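Local coordinates for protein type I modular polyketide synthase (Streptomyces albus subsp. albus, PDB 6IYR) that probably transfers a malonyl-type extender unit from coenzyme A to an acyl carrier protein during assembly of the polyketide salinomycin, at residues P183-D186 with V190-P193; A194-M199 with G236-V241; A243-A248 with R371-T376. All coordinates share one frame; numbering follows the deposited sequence.

Contact 1 of 3, residues P183-D186 with V190-P193; sequences PGFD and VVQP
The backbone O of Phe185 is hemmed in by the side chain of Val191, with CB at 3.5 Å and CG1 at 3.6 Å from it, contacts of van der Waals kind. This is a loop-to-helix packing in the acyltransferase fold: the loop between helices 172-177 and 188-208 passes across the early part of helix 188-208, the helix it is about to enter, and its carbonyls and apolar side chains meet two successive valines. No hydrogen bond ties 183-186 to 190-193, so apolar fit and the chain connection hold them together. One residue earlier in each segment the pattern recurs, the O of Gly184 lying 3.5 Å from CG1 of Val190. With CG1 swung opposite the backbone N (chi1 175°), CG2 of that valine is left to meet the Pro183 ring, 3.8 Å from its CG. The two side chains pass each other at a slant. Beside them, Val191 and Phe185 cross at roughly a right angle. The aromatic ring also leans on Val175 and Gln178, and Val190 touches Val175 as well, so helix 172-177 joins the same apolar patch; Gln178 NE2 further hydrogen-bonds the O of Pro183. The contact lies near the protein surface, where a single methyl, CG2 of Val191, approaches CD1 of Phe185 to 4.1 Å, obliquely to the ring.

Contact 2 of 3, residues A194-M199 with G236-V241; sequences ALWAVM and GDAAKV
Trp196 carries its half of the contact alone, its indole set with one face against the backbone of helix 235-248. Chi1 of 172° stretches the side chain away from its own backbone N and across to the other helix; within 236-241 the nearest CA, that of Ala239, is 8.0 Å from the CA of Trp196. The main feature is a CH-pi contact: Ala239 CA sits 4.1 Å from the centroid of the six-membered ring and only 18° off its normal. The carbonyl carbon of Ala238 lies over the same face, 3.7 Å above the plane and displaced toward the rim, so the indole covers the peptide link between the two alanines. Their methyls divide the ring between them. CB of Ala238 is 3.8 Å from CZ2 of Trp196 and also near NE1, whereas CB of Ala239 is 3.8 Å from CH2 of Trp196 and borders CZ3. Small residues at both positions let the broad aromatic come down onto the main chain itself, and no hydrogen bond crosses between the segments. The indole NE1 is met by the O of Ile224 in a weak hydrogen bond. Cys160 of helix 151-164 and Ala225 of helix 222-230 also touch the Trp196 side chain, while Ala239 rests on Ala163 and Leu164, and Ala238 on Ala228. The whole interface is buried. The tryptophan thus joins helices 188-208 and 235-248, both of which touch helix 222-230; that helix follows strand 215-218 and a GxSxG sequence at Gly218, Ser220 and Gly222, consistent with the nucleophile elbow of the alpha/beta-hydrolase-like acyltransferase core.

Contact 3 of 3, residues A243-A248 with R371-T376; sequences ALRAKA and RNLRNT. With PO4 (phosphate ion), chain B.
The end of helix 235-248 faces the last turn of helix 366-374; between 243-248 and 371-376 the nearest CA atoms are those of Arg245 and Leu373, 8.8 Å apart. Arg245 bridges the gap. Its chain bends at chi2 (-128°), bringing the guanidinium between Asn372, Leu373 and a bound phosphate. NH2 of Arg245 donates to OD1 of Asn372 at 2.9 Å, meeting the oxygen almost head-on to its C=O bond but with a bent N-H...O angle of 137°; the acceptor lies in the guanidinium plane, while the amide is turned 52° from it. CD1 of Leu373 presses on one guanidinium face, 3.6 Å from CZ of Arg245. At another edge, NH1 of Arg245 hydrogen-bonds O2 of the phosphate at 3.2 Å. The buried NE has no modelled partner. ND2 of Asn372 bonds the O of Ser220 and Glu223. Tyr320, Ser322, His323 and the N of Gln221 complete the phosphate site; in related acyltransferases an arginine, probably the counterpart of Arg245, binds the extender unit's free carboxylate, so the ion, probably from the crystallisation liquor, may mark that pocket. Leu373 also rests on Ser322, Val327 and Ile330, Gln192 of helix 188-208 borders Arg245, and Ala248 packs on helix 331-337; beyond helix 366-374 the chain enters strand 377-378, an edge of the mixed sheet.

How the contacts relate
The three contacts follow one another along two shared helices: 188-208 passes from contact 1 into contact 2, and 235-248 from contact 2 into contact 3. The centres of contacts 1 and 2 are about 12 Å apart, those of contacts 2 and 3 about 13 Å, and those of contacts 1 and 3 about 15 Å. The first and last also touch directly, Pro193 CG lying 3.9 Å from Ala243 CA, while Gln192 packs on Arg245 and Ala246. Contact 3 reaches the phosphate and, weakly, the hydroxyl of Ser220, the probable nucleophile; the tryptophan of contact 2 lies near that elbow without touching it, and contact 1 lies toward the surface.

Contact 1 of 3, residues P183-D186 with V190-P193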
loop_
_atom_site.group_PDB
_atom_site.type_symbol
_atom_site.label_atom_id
_atom_site.label_comp_id
_atom_site.label_asym_id
_atom_site.label_seq_id
_atom_site.Cartn_x
_atom_site.Cartn_y
_atom_site.Cartn_z
ATOM N N PRO A 183 3.765 23.816 0.821
ATOM C CA PRO A 183 2.613 23.781 -0.069
ATOM C C PRO A 183 1.670 22.665 0.308
ATOM O O PRO A 183 2.072 21.714 0.974
ATOM C CB PRO A 183 3.255 23.526 -1.431
ATOM C CG PRO A 183 4.533 22.831 -1.117
ATOM C CD PRO A 183 5.017 23.411 0.160
ATOM N N GLY A 184 0.465 22.706 -0.239
ATOM C CA GLY A 184 -0.577 21.735 0.106
ATOM C C GLY A 184 -0.673 20.546 -0.825
ATOM O O GLY A 184 -0.096 20.522 -1.908
ATOM N N PHE A 185 -1.519 19.606 -0.442
ATOM C CA PHE A 185 -1.754 18.427 -1.211
ATOM C C PHE A 185 -2.655 18.693 -2.414
ATOM O O PHE A 185 -2.814 17.822 -3.236
ATOM C CB PHE A 185 -2.387 17.369 -0.349
ATOM C CG PHE A 185 -1.497 16.850 0.723
ATOM C CD1 PHE A 185 -0.132 16.741 0.525
ATOM C CD2 PHE A 185 -2.030 16.386 1.899
ATOM C CE1 PHE A 185 0.684 16.275 1.524
ATOM C CE2 PHE A 185 -1.215 15.865 2.879
ATOM C CZ PHE A 185 0.142 15.847 2.709
ATOM N N ASP A 186 -3.213 19.894 -2.507
ATOM C CA ASP A 186 -4.085 20.277 -3.609
ATOM C C ASP A 186 -3.249 20.572 -4.851
ATOM O O ASP A 186 -3.795 20.764 -5.907
ATOM C CB ASP A 186 -4.923 21.537 -3.250
ATOM C CG ASP A 186 -6.452 21.282 -3.288
ATOM O OD1 ASP A 186 -6.910 20.303 -2.640
ATOM O OD2 ASP A 186 -7.199 22.092 -3.922
ATOM N N VAL A 190 2.964 18.430 -5.889
ATOM C CA VAL A 190 3.384 18.244 -4.483
ATOM C C VAL A 190 2.946 16.867 -4.009
ATOM O O VAL A 190 3.755 16.077 -3.494
ATOM C CB VAL A 190 2.775 19.334 -3.608
ATOM C CG1 VAL A 190 3.097 19.110 -2.127
ATOM C CG2 VAL A 190 3.343 20.673 -4.031
ATOM N N VAL A 191 1.673 16.547 -4.207
ATOM C CA VAL A 191 1.134 15.370 -3.573
ATOM C C VAL A 191 1.746 14.108 -4.145
ATOM O O VAL A 191 1.963 13.163 -3.405
ATOM C CB VAL A 191 -0.402 15.321 -3.538
ATOM C CG1 VAL A 191 -1.062 15.111 -4.902
ATOM C CG2 VAL A 191 -0.860 14.220 -2.616
ATOM N N GLN A 192 1.955 14.048 -5.462
ATOM C CA GLN A 192 2.366 12.793 -6.080
ATOM C C GLN A 192 3.777 12.341 -5.629
ATOM O O GLN A 192 3.976 11.192 -5.241
ATOM C CB GLN A 192 2.233 12.824 -7.626
ATOM C CG GLN A 192 0.774 12.891 -8.050
ATOM C CD GLN A 192 0.480 12.584 -9.519
ATOM O OE1 GLN A 192 -0.665 12.650 -9.952
ATOM N NE2 GLN A 192 1.485 12.248 -10.272
ATOM N N PRO A 193 4.748 13.252 -5.626
ATOM C CA PRO A 193 6.085 12.856 -5.199
ATOM C C PRO A 193 6.185 12.581 -3.683
ATOM O O PRO A 193 7.029 11.784 -3.264
ATOM C CB PRO A 193 6.941 14.053 -5.554
ATOM C CG PRO A 193 6.158 14.796 -6.583
ATOM C CD PRO A 193 4.730 14.565 -6.263
#

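Contact 2 of 3, residues A194-M199 with G236-V241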
loop_
_atom_site.group_PDB
_atom_site.type_symbol
_atom_site.label_atom_id
_atom_site.label_comp_id
_atom_site.label_asym_id
_atom_site.label_seq_id
_atom_site.Cartn_x
_atom_site.Cartn_y
_atom_site.Cartn_z
ATOM N N ALA A 194 5.404 13.307 -2.884
ATOM C CA ALA A 194 5.345 13.077 -1.435
ATOM C C ALA A 194 4.836 11.651 -1.172
ATOM O O ALA A 194 5.417 10.856 -0.398
ATOM C CB ALA A 194 4.426 14.116 -0.824
ATOM N N LEU A 195 3.795 11.274 -1.895
ATOM C CA LEU A 195 3.266 9.926 -1.753
ATOM C C LEU A 195 4.266 8.883 -2.252
ATOM O O LEU A 195 4.384 7.825 -1.692
ATOM C CB LEU A 195 1.952 9.745 -2.485
ATOM C CG LEU A 195 0.696 10.260 -1.756
ATOM C CD1 LEU A 195 -0.545 10.144 -2.667
ATOM C CD2 LEU A 195 0.510 9.457 -0.473
ATOM N N TRP A 196 4.900 9.161 -3.374
ATOM C CA TRP A 196 5.949 8.308 -3.883
ATOM C C TRP A 196 6.968 7.988 -2.757
ATOM O O TRP A 196 7.316 6.827 -2.549
ATOM C CB TRP A 196 6.651 9.007 -5.063
ATOM C CG TRP A 196 7.878 8.257 -5.510
ATOM C CD1 TRP A 196 7.908 7.120 -6.228
ATOM C CD2 TRP A 196 9.211 8.581 -5.205
ATOM N NE1 TRP A 196 9.190 6.720 -6.418
ATOM C CE2 TRP A 196 10.019 7.587 -5.771
ATOM C CE3 TRP A 196 9.810 9.565 -4.424
ATOM C CZ2 TRP A 196 11.396 7.579 -5.630
ATOM C CZ3 TRP A 196 11.179 9.588 -4.344
ATOM C CH2 TRP A 196 11.952 8.576 -4.893
ATOM N N ALA A 197 7.482 9.025 -2.121
ATOM C CA ALA A 197 8.527 8.902 -1.126
ATOM C C ALA A 197 8.071 8.136 0.097
ATOM O O ALA A 197 8.798 7.264 0.596
ATOM C CB ALA A 197 9.004 10.281 -0.712
ATOM N N VAL A 198 6.817 8.346 0.480
ATOM C CA VAL A 198 6.227 7.585 1.582
ATOM C C VAL A 198 6.132 6.119 1.248
ATOM O O VAL A 198 6.541 5.276 2.038
ATOM C CB VAL A 198 4.850 8.136 1.989
ATOM C CG1 VAL A 198 4.108 7.199 2.947
ATOM C CG2 VAL A 198 5.005 9.516 2.577
ATOM N N MET A 199 5.609 5.799 0.078
ATOM C CA MET A 199 5.446 4.402 -0.294
ATOM C C MET A 199 6.791 3.669 -0.462
ATOM O O MET A 199 6.958 2.503 -0.013
ATOM C CB MET A 199 4.615 4.280 -1.557
ATOM C CG MET A 199 3.164 4.766 -1.441
ATOM S SD MET A 199 2.211 4.311 -2.917
ATOM C CE MET A 199 2.875 5.559 -4.021
ATOM N N GLY A 236 17.159 8.033 -7.837
ATOM C CA GLY A 236 17.241 9.309 -8.549
ATOM C C GLY A 236 16.312 9.390 -9.765
ATOM O O GLY A 236 15.694 10.426 -10.026
ATOM N N ASP A 237 16.350 8.347 -10.577
ATOM C CA ASP A 237 15.501 8.248 -11.749
ATOM C C ASP A 237 14.019 8.112 -11.396
ATOM O O ASP A 237 13.191 8.707 -12.062
ATOM C CB ASP A 237 15.928 7.104 -12.653
ATOM C CG ASP A 237 17.148 7.487 -13.553
ATOM O OD1 ASP A 237 17.512 8.681 -13.620
ATOM O OD2 ASP A 237 17.627 6.605 -14.283
ATOM N N ALA A 238 13.684 7.302 -10.396
ATOM C CA ALA A 238 12.293 7.173 -9.985
ATOM C C ALA A 238 11.759 8.506 -9.448
ATOM O O ALA A 238 10.680 8.913 -9.807
ATOM C CB ALA A 238 12.121 6.032 -8.987
ATOM N N ALA A 239 12.601 9.277 -8.773
ATOM C CA ALA A 239 12.199 10.559 -8.267
ATOM C C ALA A 239 11.968 11.537 -9.398
ATOM O O ALA A 239 11.137 12.432 -9.308
ATOM C CB ALA A 239 13.265 11.112 -7.339
ATOM N N LYS A 240 12.858 11.520 -10.375
ATOM C CA LYS A 240 12.665 12.343 -11.524
ATOM C C LYS A 240 11.310 12.010 -12.221
ATOM O O LYS A 240 10.526 12.903 -12.484
ATOM C CB LYS A 240 13.847 12.170 -12.468
ATOM C CG LYS A 240 13.792 13.000 -13.724
ATOM C CD LYS A 240 14.993 12.611 -14.602
ATOM C CE LYS A 240 15.308 13.658 -15.648
ATOM N NZ LYS A 240 16.690 13.503 -16.171
ATOM N N VAL A 241 11.043 10.743 -12.499
ATOM C CA VAL A 241 9.757 10.363 -13.118
ATOM C C VAL A 241 8.589 10.852 -12.276
ATOM O O VAL A 241 7.686 11.507 -12.803
ATOM C CB VAL A 241 9.637 8.856 -13.342
ATOM C CG1 VAL A 241 8.270 8.481 -13.909
ATOM C CG2 VAL A 241 10.710 8.381 -14.319
#

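Contact 3 of 3, residues A243-A248 with R371-T376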
loop_
_atom_site.group_PDB
_atom_site.type_symbol
_atom_site.label_atom_id
_atom_site.label_comp_id
_atom_site.label_asym_id
_atom_site.label_seq_id
_atom_site.Cartn_x
_atom_site.Cartn_y
_atom_site.Cartn_z
ATOM N N ALA A 243 8.407 13.363 -9.998
ATOM C CA ALA A 243 8.296 14.778 -9.861
ATOM C C ALA A 243 7.938 15.430 -11.190
ATOM O O ALA A 243 7.183 16.402 -11.237
ATOM C CB ALA A 243 9.593 15.339 -9.346
ATOM N N LEU A 244 8.540 14.946 -12.260
ATOM C CA LEU A 244 8.429 15.637 -13.552
ATOM C C LEU A 244 7.137 15.209 -14.265
ATOM O O LEU A 244 6.467 15.995 -14.937
ATOM C CB LEU A 244 9.669 15.326 -14.407
ATOM C CG LEU A 244 10.802 16.351 -14.376
ATOM C CD1 LEU A 244 10.941 17.182 -13.121
ATOM C CD2 LEU A 244 12.141 15.830 -14.855
ATOM N N ARG A 245 6.703 13.987 -14.032
ATOM C CA ARG A 245 5.397 13.603 -14.549
ATOM C C ARG A 245 4.279 14.349 -13.844
ATOM O O ARG A 245 3.327 14.773 -14.496
ATOM C CB ARG A 245 5.239 12.119 -14.405
ATOM C CG ARG A 245 3.988 11.485 -14.957
ATOM C CD ARG A 245 3.458 10.679 -13.810
ATOM N NE ARG A 245 2.703 9.496 -14.148
ATOM C CZ ARG A 245 1.579 9.199 -13.501
ATOM N NH1 ARG A 245 1.021 10.095 -12.623
ATOM N NH2 ARG A 245 0.987 8.051 -13.757
ATOM N N ALA A 246 4.442 14.595 -12.540
ATOM C CA ALA A 246 3.466 15.336 -11.759
ATOM C C ALA A 246 3.413 16.797 -12.169
ATOM O O ALA A 246 2.327 17.403 -12.259
ATOM C CB ALA A 246 3.756 15.233 -10.268
ATOM N N LYS A 247 4.568 17.361 -12.482
ATOM C CA LYS A 247 4.550 18.719 -12.981
ATOM C C LYS A 247 3.790 18.825 -14.304
ATOM O O LYS A 247 3.111 19.795 -14.538
ATOM C CB LYS A 247 5.953 19.257 -13.183
ATOM C CG LYS A 247 6.639 19.597 -11.881
ATOM C CD LYS A 247 7.743 20.596 -12.107
ATOM C CE LYS A 247 9.014 20.146 -11.448
ATOM N NZ LYS A 247 8.885 20.398 -9.995
ATOM N N ALA A 248 4.007 17.883 -15.214
ATOM C CA ALA A 248 3.360 17.968 -16.534
ATOM C C ALA A 248 1.853 17.940 -16.344
ATOM O O ALA A 248 1.111 18.707 -16.981
ATOM C CB ALA A 248 3.812 16.819 -17.419
ATOM N N ARG A 371 2.834 5.705 -21.372
ATOM C CA ARG A 371 1.770 4.732 -21.491
ATOM C C ARG A 371 1.017 4.515 -20.217
ATOM O O ARG A 371 -0.162 4.154 -20.257
ATOM C CB ARG A 371 2.278 3.377 -21.958
ATOM C CG ARG A 371 2.258 3.195 -23.465
ATOM C CD ARG A 371 2.594 1.758 -23.848
ATOM N NE ARG A 371 3.148 1.705 -25.196
ATOM C CZ ARG A 371 4.447 1.742 -25.493
ATOM N NH1 ARG A 371 4.825 1.717 -26.770
ATOM N NH2 ARG A 371 5.365 1.775 -24.526
ATOM N N ASN A 372 1.774 4.431 -19.134
ATOM C CA ASN A 372 1.197 4.242 -17.799
ATOM C C ASN A 372 0.137 5.311 -17.545
ATOM O O ASN A 372 -0.978 4.991 -17.169
ATOM C CB ASN A 372 2.293 4.373 -16.758
ATOM C CG ASN A 372 1.762 4.364 -15.340
ATOM O OD1 ASN A 372 1.346 5.405 -14.817
ATOM N ND2 ASN A 372 1.866 3.208 -14.674
ATOM N N LEU A 373 0.491 6.565 -17.820
ATOM C CA LEU A 373 -0.425 7.709 -17.622
ATOM C C LEU A 373 -1.612 7.700 -18.579
ATOM O O LEU A 373 -2.734 8.042 -18.204
ATOM C CB LEU A 373 0.353 9.017 -17.744
ATOM C CG LEU A 373 -0.373 10.308 -17.362
ATOM C CD1 LEU A 373 -0.825 10.284 -15.902
ATOM C CD2 LEU A 373 0.612 11.441 -17.600
ATOM N N ARG A 374 -1.374 7.237 -19.795
ATOM C CA ARG A 374 -2.360 7.315 -20.855
ATOM C C ARG A 374 -3.365 6.190 -20.833
ATOM O O ARG A 374 -4.524 6.366 -21.208
ATOM C CB ARG A 374 -1.654 7.355 -22.217
ATOM C CG ARG A 374 -2.610 7.267 -23.402
ATOM C CD ARG A 374 -3.474 8.512 -23.518
ATOM N NE ARG A 374 -4.403 8.446 -24.665
ATOM C CZ ARG A 374 -5.588 7.854 -24.633
ATOM N NH1 ARG A 374 -5.971 7.144 -23.580
ATOM N NH2 ARG A 374 -6.410 7.969 -25.659
ATOM N N ASN A 375 -2.970 5.029 -20.358
ATOM C CA ASN A 375 -3.791 3.857 -20.532
ATOM C C ASN A 375 -4.467 3.341 -19.270
ATOM O O ASN A 375 -4.034 3.636 -18.179
ATOM C CB ASN A 375 -2.946 2.770 -21.160
ATOM C CG ASN A 375 -2.678 3.066 -22.623
ATOM O OD1 ASN A 375 -3.567 2.913 -23.454
ATOM N ND2 ASN A 375 -1.621 3.751 -22.867
ATOM N N THR A 376 -5.412 2.438 -19.463
ATOM C CA THR A 376 -6.178 1.834 -18.386
ATOM C C THR A 376 -5.266 1.079 -17.402
ATOM O O THR A 376 -4.319 0.433 -17.791
ATOM C CB THR A 376 -7.225 0.852 -18.963
ATOM O OG1 THR A 376 -8.072 1.528 -19.877
ATOM C CG2 THR A 376 -8.078 0.234 -17.904
HETATM P P PO4 B . -2.646 9.094 -11.136
HETATM O O1 PO4 B . -3.388 9.337 -9.837
HETATM O O2 PO4 B . -2.125 10.292 -11.949
HETATM O O3 PO4 B . -1.455 8.263 -10.689
HETATM O O4 PO4 B . -3.644 8.411 -12.033
#